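Local coordinates for ferritin (Pseudo-nitzschia multiseries, PDB 4IWK), which oxidises ferrous iron with dioxygen at buried metal sites and probably stores the product as ferric hydroxide inside a shell of 24 subunits, at residues S20-Y23 and L24-S27; S27-F30 and D31-W35; L43-S46 and A47-R50; W81-P84 and E85-W88; P149-L152 and R153-D156. All blocks are in the same frame, centred on the assembly; numbering follows the deposited sequence.

Interaction 1 of 5, residues S20-Y23 and L24-S27; sequences SQVY and LSAS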
loop_
_atom_site.group_PDB
_atom_site.type_symbol
_atom_site.label_atom_id
_atom_site.label_comp_id
_atom_site.label_asym_id
_atom_site.label_seq_id
_atom_site.Cartn_x
_atom_site.Cartn_y
_atom_site.Cartn_z
ATOM N N SER A 20 38.140 31.262 -6.099
ATOM C CA SER A 20 37.262 30.969 -4.954
ATOM C C SER A 20 37.278 32.114 -3.934
ATOM O O SER A 20 36.229 32.507 -3.390
ATOM C CB SER A 20 37.742 29.665 -4.325
ATOM O OG SER A 20 36.872 29.361 -3.239
ATOM N N GLN A 21 38.495 32.628 -3.677
ATOM C CA GLN A 21 38.637 33.707 -2.662
ATOM C C GLN A 21 38.066 35.003 -3.178
ATOM O O GLN A 21 37.501 35.821 -2.409
ATOM C CB GLN A 21 40.157 33.916 -2.286
ATOM C CG GLN A 21 40.676 32.791 -1.404
ATOM C CD GLN A 21 39.996 32.916 0.005
ATOM O OE1 GLN A 21 38.976 32.246 0.198
ATOM N NE2 GLN A 21 40.520 33.765 0.900
ATOM N N VAL A 22 38.232 35.285 -4.493
ATOM C CA VAL A 22 37.618 36.485 -5.044
ATOM C C VAL A 22 36.052 36.429 -4.944
ATOM O O VAL A 22 35.375 37.436 -4.570
ATOM C CB VAL A 22 38.083 36.683 -6.498
ATOM C CG1 VAL A 22 37.282 37.873 -7.132
ATOM C CG2 VAL A 22 39.629 37.021 -6.524
ATOM N N TYR A 23 35.487 35.280 -5.277
ATOM C CA TYR A 23 34.017 35.129 -5.085
ATOM C C TYR A 23 33.644 35.296 -3.649
ATOM O O TYR A 23 32.605 35.933 -3.391
ATOM C CB TYR A 23 33.624 33.703 -5.599
ATOM C CG TYR A 23 33.331 33.728 -7.089
ATOM C CD1 TYR A 23 34.034 32.930 -7.987
ATOM C CD2 TYR A 23 32.172 34.359 -7.547
ATOM C CE1 TYR A 23 33.720 32.901 -9.383
ATOM C CE2 TYR A 23 31.800 34.317 -8.902
ATOM C CZ TYR A 23 32.565 33.574 -9.787
ATOM O OH TYR A 23 32.240 33.469 -11.130
ATOM N N LEU A 24 34.489 34.816 -2.690
ATOM C CA LEU A 24 34.089 34.981 -1.298
ATOM C C LEU A 24 34.176 36.494 -0.985
ATOM O O LEU A 24 33.292 37.032 -0.302
ATOM C CB LEU A 24 35.077 34.216 -0.392
ATOM C CG LEU A 24 34.848 34.435 1.107
ATOM C CD1 LEU A 24 33.428 33.886 1.434
ATOM C CD2 LEU A 24 35.864 33.639 1.924
ATOM N N SER A 25 35.212 37.197 -1.471
ATOM C CA SER A 25 35.275 38.652 -1.269
ATOM C C SER A 25 34.022 39.388 -1.837
ATOM O O SER A 25 33.496 40.309 -1.175
ATOM C CB SER A 25 36.579 39.233 -1.857
ATOM O OG SER A 25 36.546 39.361 -3.277
ATOM N N ALA A 26 33.560 38.959 -3.031
ATOM C CA ALA A 26 32.315 39.554 -3.599
ATOM C C ALA A 26 31.114 39.276 -2.676
ATOM O O ALA A 26 30.282 40.160 -2.458
ATOM C CB ALA A 26 32.057 39.025 -4.993
ATOM N N SER A 27 31.015 38.043 -2.162
ATOM C CA SER A 27 29.907 37.719 -1.241
ATOM C C SER A 27 29.921 38.640 -0.018
ATOM O O SER A 27 28.886 39.069 0.493
ATOM C CB SER A 27 30.005 36.243 -0.790
ATOM O OG SER A 27 30.868 36.080 0.334
#

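Interaction 2 of 5, residues S27-F30 and D31-W35; sequences SIWF and DQNDW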
loop_
_atom_site.group_PDB
_atom_site.type_symbol
_atom_site.label_atom_id
_atom_site.label_comp_id
_atom_site.label_asym_id
_atom_site.label_seq_id
_atom_site.Cartn_x
_atom_site.Cartn_y
_atom_site.Cartn_z
ATOM N N SER A 27 31.015 38.043 -2.162
ATOM C CA SER A 27 29.907 37.719 -1.241
ATOM C C SER A 27 29.921 38.640 -0.018
ATOM O O SER A 27 28.886 39.069 0.493
ATOM C CB SER A 27 30.005 36.243 -0.790
ATOM O OG SER A 27 30.868 36.080 0.334
ATOM N N ILE A 28 31.121 38.950 0.462
ATOM C CA ILE A 28 31.216 39.833 1.684
ATOM C C ILE A 28 30.761 41.221 1.302
ATOM O O ILE A 28 29.954 41.815 1.999
ATOM C CB ILE A 28 32.686 39.815 2.212
ATOM C CG1 ILE A 28 33.011 38.441 2.807
ATOM C CG2 ILE A 28 32.811 40.957 3.204
ATOM C CD1 ILE A 28 34.525 38.297 3.029
ATOM N N TRP A 29 31.224 41.756 0.143
ATOM C CA TRP A 29 30.784 43.062 -0.253
ATOM C C TRP A 29 29.277 43.094 -0.370
ATOM O O TRP A 29 28.611 44.040 0.080
ATOM C CB TRP A 29 31.499 43.476 -1.606
ATOM C CG TRP A 29 31.241 44.939 -1.870
ATOM C CD1 TRP A 29 32.077 45.995 -1.517
ATOM C CD2 TRP A 29 30.086 45.508 -2.504
ATOM N NE1 TRP A 29 31.477 47.195 -1.893
ATOM C CE2 TRP A 29 30.258 46.934 -2.490
ATOM C CE3 TRP A 29 28.892 44.971 -3.010
ATOM C CZ2 TRP A 29 29.270 47.833 -3.066
ATOM C CZ3 TRP A 29 27.901 45.836 -3.562
ATOM C CH2 TRP A 29 28.092 47.286 -3.540
ATOM N N PHE A 30 28.690 42.114 -1.092
ATOM C CA PHE A 30 27.246 42.115 -1.270
ATOM C C PHE A 30 26.540 42.031 0.091
ATOM O O PHE A 30 25.573 42.748 0.275
ATOM C CB PHE A 30 26.867 40.901 -2.112
ATOM C CG PHE A 30 27.106 41.152 -3.586
ATOM C CD1 PHE A 30 26.656 42.331 -4.161
ATOM C CD2 PHE A 30 27.773 40.230 -4.368
ATOM C CE1 PHE A 30 26.813 42.600 -5.553
ATOM C CE2 PHE A 30 27.935 40.474 -5.762
ATOM C CZ PHE A 30 27.474 41.675 -6.348
ATOM N N ASP A 31 27.011 41.176 1.007
ATOM C CA ASP A 31 26.276 40.997 2.292
ATOM C C ASP A 31 26.403 42.268 3.081
ATOM O O ASP A 31 25.443 42.700 3.717
ATOM C CB ASP A 31 26.867 39.838 3.097
ATOM C CG ASP A 31 26.146 38.546 2.864
ATOM O OD1 ASP A 31 24.916 38.528 2.571
ATOM O OD2 ASP A 31 26.776 37.456 2.974
ATOM N N GLN A 32 27.564 42.889 3.032
ATOM C CA GLN A 32 27.734 44.147 3.794
ATOM C C GLN A 32 26.823 45.244 3.276
ATOM O O GLN A 32 26.529 46.259 3.981
ATOM C CB GLN A 32 29.186 44.616 3.722
ATOM C CG GLN A 32 30.153 43.797 4.526
ATOM C CD GLN A 32 31.600 44.252 4.306
ATOM O OE1 GLN A 32 31.920 45.067 3.359
ATOM N NE2 GLN A 32 32.538 43.688 5.142
ATOM N N ASN A 33 26.465 45.178 1.991
ATOM C CA ASN A 33 25.675 46.193 1.417
ATOM C C ASN A 33 24.223 45.729 1.178
ATOM O O ASN A 33 23.498 46.373 0.427
ATOM C CB ASN A 33 26.341 46.678 0.142
ATOM C CG ASN A 33 27.590 47.456 0.445
ATOM O OD1 ASN A 33 27.449 48.647 0.750
ATOM N ND2 ASN A 33 28.800 46.845 0.456
ATOM N N ASP A 34 23.830 44.692 1.877
ATOM C CA ASP A 34 22.455 44.156 1.933
ATOM C C ASP A 34 21.901 43.635 0.618
ATOM O O ASP A 34 20.708 43.808 0.332
ATOM C CB ASP A 34 21.538 45.204 2.604
ATOM C CG ASP A 34 22.074 45.499 4.046
ATOM O OD1 ASP A 34 22.284 44.589 4.845
ATOM O OD2 ASP A 34 22.335 46.654 4.337
ATOM N N TRP A 35 22.789 43.027 -0.178
ATOM C CA TRP A 35 22.396 42.339 -1.411
ATOM C C TRP A 35 22.520 40.864 -1.110
ATOM O O TRP A 35 23.449 40.224 -1.640
ATOM C CB TRP A 35 23.369 42.706 -2.539
ATOM C CG TRP A 35 23.356 44.155 -2.906
ATOM C CD1 TRP A 35 24.145 45.181 -2.375
ATOM C CD2 TRP A 35 22.404 44.821 -3.799
ATOM N NE1 TRP A 35 23.774 46.413 -2.960
ATOM C CE2 TRP A 35 22.733 46.180 -3.821
ATOM C CE3 TRP A 35 21.373 44.349 -4.652
ATOM C CZ2 TRP A 35 22.037 47.136 -4.639
ATOM C CZ3 TRP A 35 20.686 45.312 -5.437
ATOM C CH2 TRP A 35 21.049 46.637 -5.418
HETATM O O HOH W 1 29.654 36.677 2.769
#

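Interaction 3 of 5, residues L43-S46 and A47-R50; sequences LAES and AEER. With FE (Fe (III) ion), chain I; FE (Fe (III) ion), chain G.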
loop_
_atom_site.group_PDB
_atom_site.type_symbol
_atom_site.label_atom_id
_atom_site.label_comp_id
_atom_site.label_asym_id
_atom_site.label_seq_id
_atom_site.Cartn_x
_atom_site.Cartn_y
_atom_site.Cartn_z
ATOM N N LEU A 43 28.716 33.171 -2.926
ATOM C CA LEU A 43 29.142 32.068 -2.051
ATOM C C LEU A 43 29.084 30.682 -2.741
ATOM O O LEU A 43 30.008 29.897 -2.567
ATOM C CB LEU A 43 28.321 32.207 -0.733
ATOM C CG LEU A 43 28.922 31.452 0.374
ATOM C CD1 LEU A 43 30.139 32.258 0.858
ATOM C CD2 LEU A 43 27.779 31.503 1.395
ATOM N N ALA A 44 28.034 30.438 -3.548
ATOM C CA ALA A 44 27.907 29.160 -4.233
ATOM C C ALA A 44 29.064 29.080 -5.231
ATOM O O ALA A 44 29.664 28.016 -5.352
ATOM C CB ALA A 44 26.523 29.080 -4.912
ATOM N N GLU A 45 29.346 30.160 -5.964
ATOM C CA GLU A 45 30.493 30.084 -6.845
ATOM C C GLU A 45 31.820 29.966 -6.137
ATOM O O GLU A 45 32.735 29.296 -6.731
ATOM C CB GLU A 45 30.632 31.378 -7.650
ATOM C CG GLU A 45 29.560 31.490 -8.715
ATOM C CD GLU A 45 29.827 30.449 -9.778
ATOM O OE1 GLU A 45 31.020 30.174 -10.113
ATOM O OE2 GLU A 45 28.800 29.907 -10.194
ATOM N N SER A 46 32.010 30.566 -4.962
ATOM C CA SER A 46 33.284 30.374 -4.259
ATOM C C SER A 46 33.459 28.840 -3.983
ATOM O O SER A 46 34.578 28.338 -4.117
ATOM C CB SER A 46 33.190 31.093 -2.902
ATOM O OG SER A 46 34.357 30.884 -2.179
ATOM N N ALA A 47 32.380 28.152 -3.615
ATOM C CA ALA A 47 32.535 26.711 -3.329
ATOM C C ALA A 47 32.800 25.971 -4.646
ATOM O O ALA A 47 33.605 25.007 -4.621
ATOM C CB ALA A 47 31.215 26.188 -2.703
ATOM N N GLU A 48 32.155 26.366 -5.741
ATOM C CA GLU A 48 32.305 25.638 -7.043
ATOM C C GLU A 48 33.750 25.813 -7.509
ATOM O O GLU A 48 34.353 24.859 -7.976
ATOM C CB GLU A 48 31.292 26.198 -8.014
ATOM C CG GLU A 48 31.307 25.414 -9.295
ATOM C CD GLU A 48 30.531 26.175 -10.315
ATOM O OE1 GLU A 48 29.256 26.108 -10.252
ATOM O OE2 GLU A 48 31.215 26.922 -11.081
ATOM N N GLU A 49 34.325 27.019 -7.396
ATOM C CA GLU A 49 35.730 27.152 -7.885
ATOM C C GLU A 49 36.659 26.354 -6.992
ATOM O O GLU A 49 37.654 25.786 -7.518
ATOM C CB GLU A 49 36.155 28.637 -7.751
ATOM C CG GLU A 49 35.369 29.573 -8.628
ATOM C CD GLU A 49 35.729 29.436 -10.076
ATOM O OE1 GLU A 49 36.558 28.583 -10.354
ATOM O OE2 GLU A 49 35.378 30.316 -10.852
ATOM N N ARG A 50 36.419 26.272 -5.688
ATOM C CA ARG A 50 37.271 25.355 -4.917
ATOM C C ARG A 50 37.092 23.904 -5.404
ATOM O O ARG A 50 38.116 23.215 -5.543
ATOM C CB ARG A 50 36.824 25.478 -3.433
ATOM C CG ARG A 50 37.741 24.607 -2.553
ATOM C CD ARG A 50 37.505 24.965 -1.079
ATOM N NE ARG A 50 38.376 24.067 -0.220
ATOM C CZ ARG A 50 37.880 22.869 0.099
ATOM N NH1 ARG A 50 36.713 22.513 -0.394
ATOM N NH2 ARG A 50 38.555 21.973 0.779
HETATM FE FE FE I . 34.105 29.839 -12.464
HETATM FE FE FE G . 36.960 27.630 -12.163
HETATM O O HOH W 2 37.765 27.140 -14.001
HETATM O O HOH W 3 35.418 28.647 -13.196
HETATM O O HOH W 4 32.840 29.013 -11.438
#

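Interaction 4 of 5, residues W81-P84 and E85-W88; sequences WSSP and EDVW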
loop_
_atom_site.group_PDB
_atom_site.type_symbol
_atom_site.label_atom_id
_atom_site.label_comp_id
_atom_site.label_asym_id
_atom_site.label_seq_id
_atom_site.Cartn_x
_atom_site.Cartn_y
_atom_site.Cartn_z
ATOM N N TRP A 81 35.463 48.441 -5.089
ATOM C CA TRP A 81 34.070 48.309 -5.498
ATOM C C TRP A 81 33.104 49.282 -4.786
ATOM O O TRP A 81 33.155 49.413 -3.566
ATOM C CB TRP A 81 33.602 46.905 -5.011
ATOM C CG TRP A 81 34.196 45.761 -5.851
ATOM C CD1 TRP A 81 34.715 45.837 -7.101
ATOM C CD2 TRP A 81 34.377 44.397 -5.398
ATOM N NE1 TRP A 81 35.147 44.567 -7.517
ATOM C CE2 TRP A 81 34.954 43.677 -6.475
ATOM C CE3 TRP A 81 34.068 43.716 -4.205
ATOM C CZ2 TRP A 81 35.251 42.328 -6.414
ATOM C CZ3 TRP A 81 34.374 42.368 -4.140
ATOM C CH2 TRP A 81 34.921 41.666 -5.231
ATOM N N SER A 82 32.289 49.965 -5.536
ATOM C CA SER A 82 31.360 50.909 -4.899
ATOM C C SER A 82 29.902 50.618 -5.371
ATOM O O SER A 82 28.921 51.210 -4.880
ATOM C CB SER A 82 31.867 52.359 -5.131
ATOM O OG SER A 82 31.877 52.535 -6.492
ATOM N N SER A 83 29.715 49.649 -6.290
ATOM C CA SER A 83 28.353 49.313 -6.630
ATOM C C SER A 83 28.274 47.879 -7.128
ATOM O O SER A 83 29.349 47.289 -7.363
ATOM C CB SER A 83 27.875 50.216 -7.784
ATOM O OG SER A 83 28.649 49.926 -8.930
ATOM N N PRO A 84 27.056 47.284 -7.206
ATOM C CA PRO A 84 26.976 45.885 -7.763
ATOM C C PRO A 84 27.575 45.790 -9.127
ATOM O O PRO A 84 28.217 44.753 -9.448
ATOM C CB PRO A 84 25.475 45.540 -7.754
ATOM C CG PRO A 84 24.988 46.395 -6.554
ATOM C CD PRO A 84 25.756 47.715 -6.629
ATOM N N GLU A 85 27.371 46.802 -9.959
ATOM C CA GLU A 85 28.008 46.715 -11.299
ATOM C C GLU A 85 29.547 46.513 -11.256
ATOM O O GLU A 85 30.108 45.705 -12.066
ATOM C CB GLU A 85 27.722 48.003 -12.076
ATOM C CG GLU A 85 28.114 47.740 -13.525
ATOM C CD GLU A 85 27.894 48.981 -14.381
ATOM O OE1 GLU A 85 26.944 49.711 -14.053
ATOM O OE2 GLU A 85 28.650 49.157 -15.383
ATOM N N ASP A 86 30.229 47.194 -10.311
ATOM C CA ASP A 86 31.654 47.054 -10.215
ATOM C C ASP A 86 31.992 45.607 -9.841
ATOM O O ASP A 86 33.002 45.055 -10.323
ATOM C CB ASP A 86 32.208 47.941 -9.078
ATOM C CG ASP A 86 32.078 49.451 -9.358
ATOM O OD1 ASP A 86 32.005 49.843 -10.551
ATOM O OD2 ASP A 86 32.140 50.228 -8.367
ATOM N N VAL A 87 31.249 45.049 -8.906
ATOM C CA VAL A 87 31.564 43.699 -8.435
ATOM C C VAL A 87 31.351 42.692 -9.629
ATOM O O VAL A 87 32.237 41.889 -9.917
ATOM C CB VAL A 87 30.627 43.250 -7.305
ATOM C CG1 VAL A 87 31.136 41.881 -6.765
ATOM C CG2 VAL A 87 30.730 44.287 -6.149
ATOM N N TRP A 88 30.177 42.752 -10.277
ATOM C CA TRP A 88 29.948 41.818 -11.395
ATOM C C TRP A 88 30.964 41.959 -12.518
ATOM O O TRP A 88 31.357 41.013 -13.129
ATOM C CB TRP A 88 28.529 42.016 -11.902
ATOM C CG TRP A 88 27.497 41.406 -10.930
ATOM C CD1 TRP A 88 26.718 42.069 -10.058
ATOM C CD2 TRP A 88 27.217 40.003 -10.759
ATOM N NE1 TRP A 88 25.895 41.169 -9.383
ATOM C CE2 TRP A 88 26.242 39.901 -9.765
ATOM C CE3 TRP A 88 27.709 38.820 -11.390
ATOM C CZ2 TRP A 88 25.694 38.675 -9.375
ATOM C CZ3 TRP A 88 27.183 37.586 -10.976
ATOM C CH2 TRP A 88 26.183 37.545 -9.975
#

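Interaction 5 of 5, residues P149-L152 and R153-D156; sequences PGLL and RSLD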
loop_
_atom_site.group_PDB
_atom_site.type_symbol
_atom_site.label_atom_id
_atom_site.label_comp_id
_atom_site.label_asym_id
_atom_site.label_seq_id
_atom_site.Cartn_x
_atom_site.Cartn_y
_atom_site.Cartn_z
ATOM N N PRO A 149 16.697 54.337 -9.989
ATOM C CA PRO A 149 17.016 54.199 -8.564
ATOM C C PRO A 149 16.148 53.181 -7.869
ATOM O O PRO A 149 14.971 53.205 -8.025
ATOM C CB PRO A 149 16.650 55.594 -8.020
ATOM C CG PRO A 149 16.970 56.463 -9.171
ATOM C CD PRO A 149 16.550 55.730 -10.405
ATOM N N GLY A 150 16.752 52.253 -7.151
ATOM C CA GLY A 150 16.053 51.257 -6.375
ATOM C C GLY A 150 15.621 50.008 -7.156
ATOM O O GLY A 150 15.279 48.999 -6.631
ATOM N N LEU A 151 15.671 50.120 -8.491
ATOM C CA LEU A 151 15.105 48.995 -9.305
ATOM C C LEU A 151 15.975 47.757 -9.208
ATOM O O LEU A 151 15.431 46.666 -9.136
ATOM C CB LEU A 151 14.965 49.449 -10.786
ATOM C CG LEU A 151 14.418 48.356 -11.703
ATOM C CD1 LEU A 151 12.961 48.018 -11.237
ATOM C CD2 LEU A 151 14.335 49.025 -13.120
ATOM N N LEU A 152 17.305 47.910 -9.191
ATOM C CA LEU A 152 18.186 46.718 -9.072
ATOM C C LEU A 152 17.925 45.918 -7.758
ATOM O O LEU A 152 18.021 44.677 -7.737
ATOM C CB LEU A 152 19.627 47.226 -9.136
ATOM C CG LEU A 152 20.658 46.106 -9.054
ATOM C CD1 LEU A 152 20.570 45.248 -10.341
ATOM C CD2 LEU A 152 22.019 46.795 -8.992
ATOM N N ARG A 153 17.481 46.623 -6.686
ATOM C CA ARG A 153 17.265 46.024 -5.396
ATOM C C ARG A 153 16.090 45.147 -5.593
ATOM O O ARG A 153 16.033 43.995 -5.130
ATOM C CB ARG A 153 16.961 47.233 -4.392
ATOM C CG ARG A 153 17.125 46.990 -2.996
ATOM C CD ARG A 153 18.497 46.627 -2.608
ATOM N NE ARG A 153 19.312 47.778 -2.316
ATOM C CZ ARG A 153 20.385 47.651 -1.516
ATOM N NH1 ARG A 153 20.667 46.441 -1.086
ATOM N NH2 ARG A 153 21.165 48.676 -1.228
ATOM N N SER A 154 15.126 45.598 -6.391
ATOM C CA SER A 154 13.941 44.772 -6.528
ATOM C C SER A 154 14.260 43.490 -7.235
ATOM O O SER A 154 13.556 42.507 -7.090
ATOM C CB SER A 154 12.723 45.540 -7.109
ATOM O OG SER A 154 12.927 45.885 -8.468
ATOM N N LEU A 155 15.403 43.409 -7.877
ATOM C CA LEU A 155 15.761 42.181 -8.517
ATOM C C LEU A 155 16.811 41.198 -7.809
ATOM O O LEU A 155 16.890 40.009 -8.104
ATOM C CB LEU A 155 15.991 42.474 -10.004
ATOM C CG LEU A 155 14.799 43.131 -10.799
ATOM C CD1 LEU A 155 13.904 42.061 -11.396
ATOM C CD2 LEU A 155 13.967 44.196 -10.023
ATOM N N ASP A 156 17.543 41.679 -6.800
ATOM C CA ASP A 156 18.205 40.849 -5.821
ATOM C C ASP A 156 17.116 40.079 -5.036
ATOM O O ASP A 156 17.216 38.852 -4.836
ATOM C CB ASP A 156 18.929 41.765 -4.858
ATOM C CG ASP A 156 19.809 40.991 -3.840
ATOM O OD1 ASP A 156 20.862 40.485 -4.192
ATOM O OD2 ASP A 156 19.427 40.852 -2.689
#

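Interaction 1 of 5, residues S20-Y23 and L24-S27
Ser25 and Val22 illustrate how a serine buried in a helix can satisfy its hydroxyl on a carbonyl of the preceding turn. In the conformer described, one of two modelled, Ser25 OG reaches back to Val22 O at 2.6 Å. A chi1 of 77° holds the hydroxyl between the backbone N and the carbonyl carbon, from where it folds against the helix backbone. Val22 O also accepts Ala26 N at 2.8 Å, and in this conformer two donors share that carbonyl. The amide approaches well in front of the oxygen, whereas the hydroxyl comes in more from the flank, at a C=O...OG angle of 120°. Ser27 makes a similar bond two residues further on, its OG lying 2.7 Å from Leu24 O, in the carbonyl plane and on a lone pair, again in one of two conformers.

The remaining polar contacts are the regular i to i+4 ladder, in which Ser20 O, Gln21 O and Tyr23 O receive the amides of Leu24, Ser25 and Ser27.

Side-chain packing is lighter. Gln21, bent at chi2 (-70°), runs alongside Leu24 in the same direction, its amide oxygen OE1 3.8 Å from the methyl CD2 of Leu24.

This part of helix 3-32 belongs to the four-helix bundle. Tyr23 points into the bundle, packing on Ile91 and Leu94 of helix 84-111 and on Met42 and Glu45 of helix 36-62, with its hydroxyl bonded to Glu95. Ser20 OG ties the helix to Ser46 O, while Gln21 and Leu24 pack against Val72 and Leu54 of a second subunit.

Interaction 2 of 5, residues S27-F30 and D31-W35
Asn33 lays its amide over the indole of Trp29, with ND2 3.3 Å above the ring plane and over its centre; the two planes are 26° apart. The same ND2 donates to Trp29 O at 2.8 Å, and because that oxygen lies in the amide plane, the bond fixes how the amide is turned. Asn33 CB adds a CH-pi contact to the six-membered ring of Trp29, 4.2 Å from the centroid. Trp35 joins the aromatic cluster from the other segment: the edge of Phe30 is directed at the face of its five-membered ring, offset, with centroids 5.9 Å apart, while Trp29 is nearly parallel to Trp35 but slid aside.

A Schellman motif ends helix 3-32 here. Trp35 N bonds Phe30 O at 2.8 Å and Asp34 N bonds Asp31 O at 3.2 Å, with Asp34 at a positive phi of 63°. Trp35 then stands at the N-cap of helix 36-62.

Further out, Arg153 makes a cation-pi contact with Trp35 and donates to Asn33 O, and Trp88 meets the Phe30 ring. Water 1 donates to Ser27 OG, in one of that residue's two conformers, and to Asp31 OD2. Elsewhere among structures of this protein, Asp31 and Glu36 are seen binding iron and zinc.

Interaction 3 of 5, residues L43-S46 and A47-R50
Ala47 opens the segment 47-50 by donating its amide to Leu43 O at 3.1 Å, its methyl resting near Ala44 O. Glu48 follows, with N bonded to Ala44 O and CG anti to the backbone N (chi1 -175°), an extended chain that runs beside Glu45 in the same direction. Their carboxylates stand almost perpendicular, 86° apart, with Glu48 OE2 3.4 Å from Glu45 OE1. Both oxygens bind a third iron ion, which Glu131 also ligates; the shared cation probably offsets their repulsion.

Glu49 bridges the two irons of the ferroxidase centre, the di-iron site characteristic of the ferritin four-helix bundle. Its chain bends at chi2 (-72°), with OE1 binding the iron of chain G at 2.1 Å and OE2 the iron of chain I, also at 2.1 Å. Water 3 forms a second bridge, 1.9 Å from the iron of chain I. Glu16 and His52 complete the protein ligands of the chain G iron, Glu95 and Glu131 those of the chain I iron.

Arg50 closes the segment with its amide on Ser46 O at 3.2 Å. Its extended side chain leads away from the metals, and NH2 donates to Ser46 OG of the second subunit; Arg50 of that subunit bonds Ser46 OG of this chain in turn.

Interaction 4 of 5, residues W81-P84 and E85-W88
Trp81 and Val87 cross at about a right angle, the indole presenting one face to the valine. Val87 CG2 sits 3.6 Å above the ring plane, offset toward the rim, while Val87 CA lies over the five-membered ring, 3.9 Å from its centroid, in a CH-pi contact. The loop thus folds back and lays a flat aromatic group on the first turn of the helix.

Asp86 slides past Trp81 in the opposite direction, its CB 3.8 Å from CD1 of the indole, with the carboxylate turned only 27° from the ring plane. With CG anti to its own carbonyl carbon (chi1 -67°), the carboxylate heads back toward the loop. There OD2 offers its anti lone pair to Ser82 N at 2.8 Å and takes a weak second bond from Ser83 N. Ser83 reciprocates: its OG accepts Asp86 N, a long and weak bond of 3.4 Å. This exchange is a capping box, with Ser83 as the N-cap, and the negative carboxylate is probably favoured by the helix N-terminus.

Trp88 is oriented differently, meeting Pro84 O with the edge of its ring, where CD1 comes within 3.1 Å. The backbone bond from Trp88 N to the same oxygen is nearly straight, at 176°.

On its inner side the capped end of helix 84-111 packs on three neighbouring helices. Val87 packs on Ala26 and Trp29 of helix 3-32, Trp88 reaches Met42 of helix 36-62 and Leu139 of helix 115-145, and Trp81 NE1, from the loop, bonds Ser90 OG of helix 84-111.

Interaction 5 of 5, residues P149-L152 and R153-D156
The short helix 151-158, the fifth helix that follows the four-helix bundle in ferritins, starts with a turn in which Ser154 reaches back to Leu151. Leu151 packs on Leu151 of a third subunit and on Gly150 of a fourth, an arrangement consistent with the clustering of this helix round the fourfold axis in other ferritins.

The opening turn is loosely bonded. Gly150 O accepts Arg153 N at 3.2 Å, a weak bond. A second weak bond to Gly150 O comes from Ser154 N. Gly150 itself has a positive phi of 85°, which suits glycine. Leu152 O is better used: it receives Leu155 N at 2.9 Å and Asp156 N at 3.2 Å. Leu151 and Leu155 meet at a slant through their methyls, CD1 to CD2 4.1 Å.

Arg153, bent at chi2 and chi3, leaves the turn to form a salt bridge with Asp144 of the third subunit. Asp156 accepts the amides of Gly37 and Met38, near the start of helix 36-62.

A chi1 of 69° lets Ser154 OG meet Leu151 O at 2.7 Å, in the carbonyl plane and on a lone pair, while Leu151 CD1 sits 3.5 Å from the same hydroxyl.

In the fold
Interactions 1 and 2 are successive parts of helix 3-32 and share Ser27. Interaction 3 holds the iron ligands, and interaction 1 packs directly beside it: their centres are about 8 Å apart, and Tyr23 CE1 approaches Glu49 OE2 to 3.4 Å. Interaction 4 packs across both parts of the helix, with Ala26 CB 3.5 Å from Val87 CG1 and Trp35 CE2 3.5 Å from Pro84 CG. The side chains of Trp88 and Phe30 come within about 8 Å and about 12 Å of a bound iron. Interaction 5 joins the same bundle end, Leu152 CD2 standing 3.9 Å from Pro84 CG, but its centre is about 25 Å from that of interaction 3.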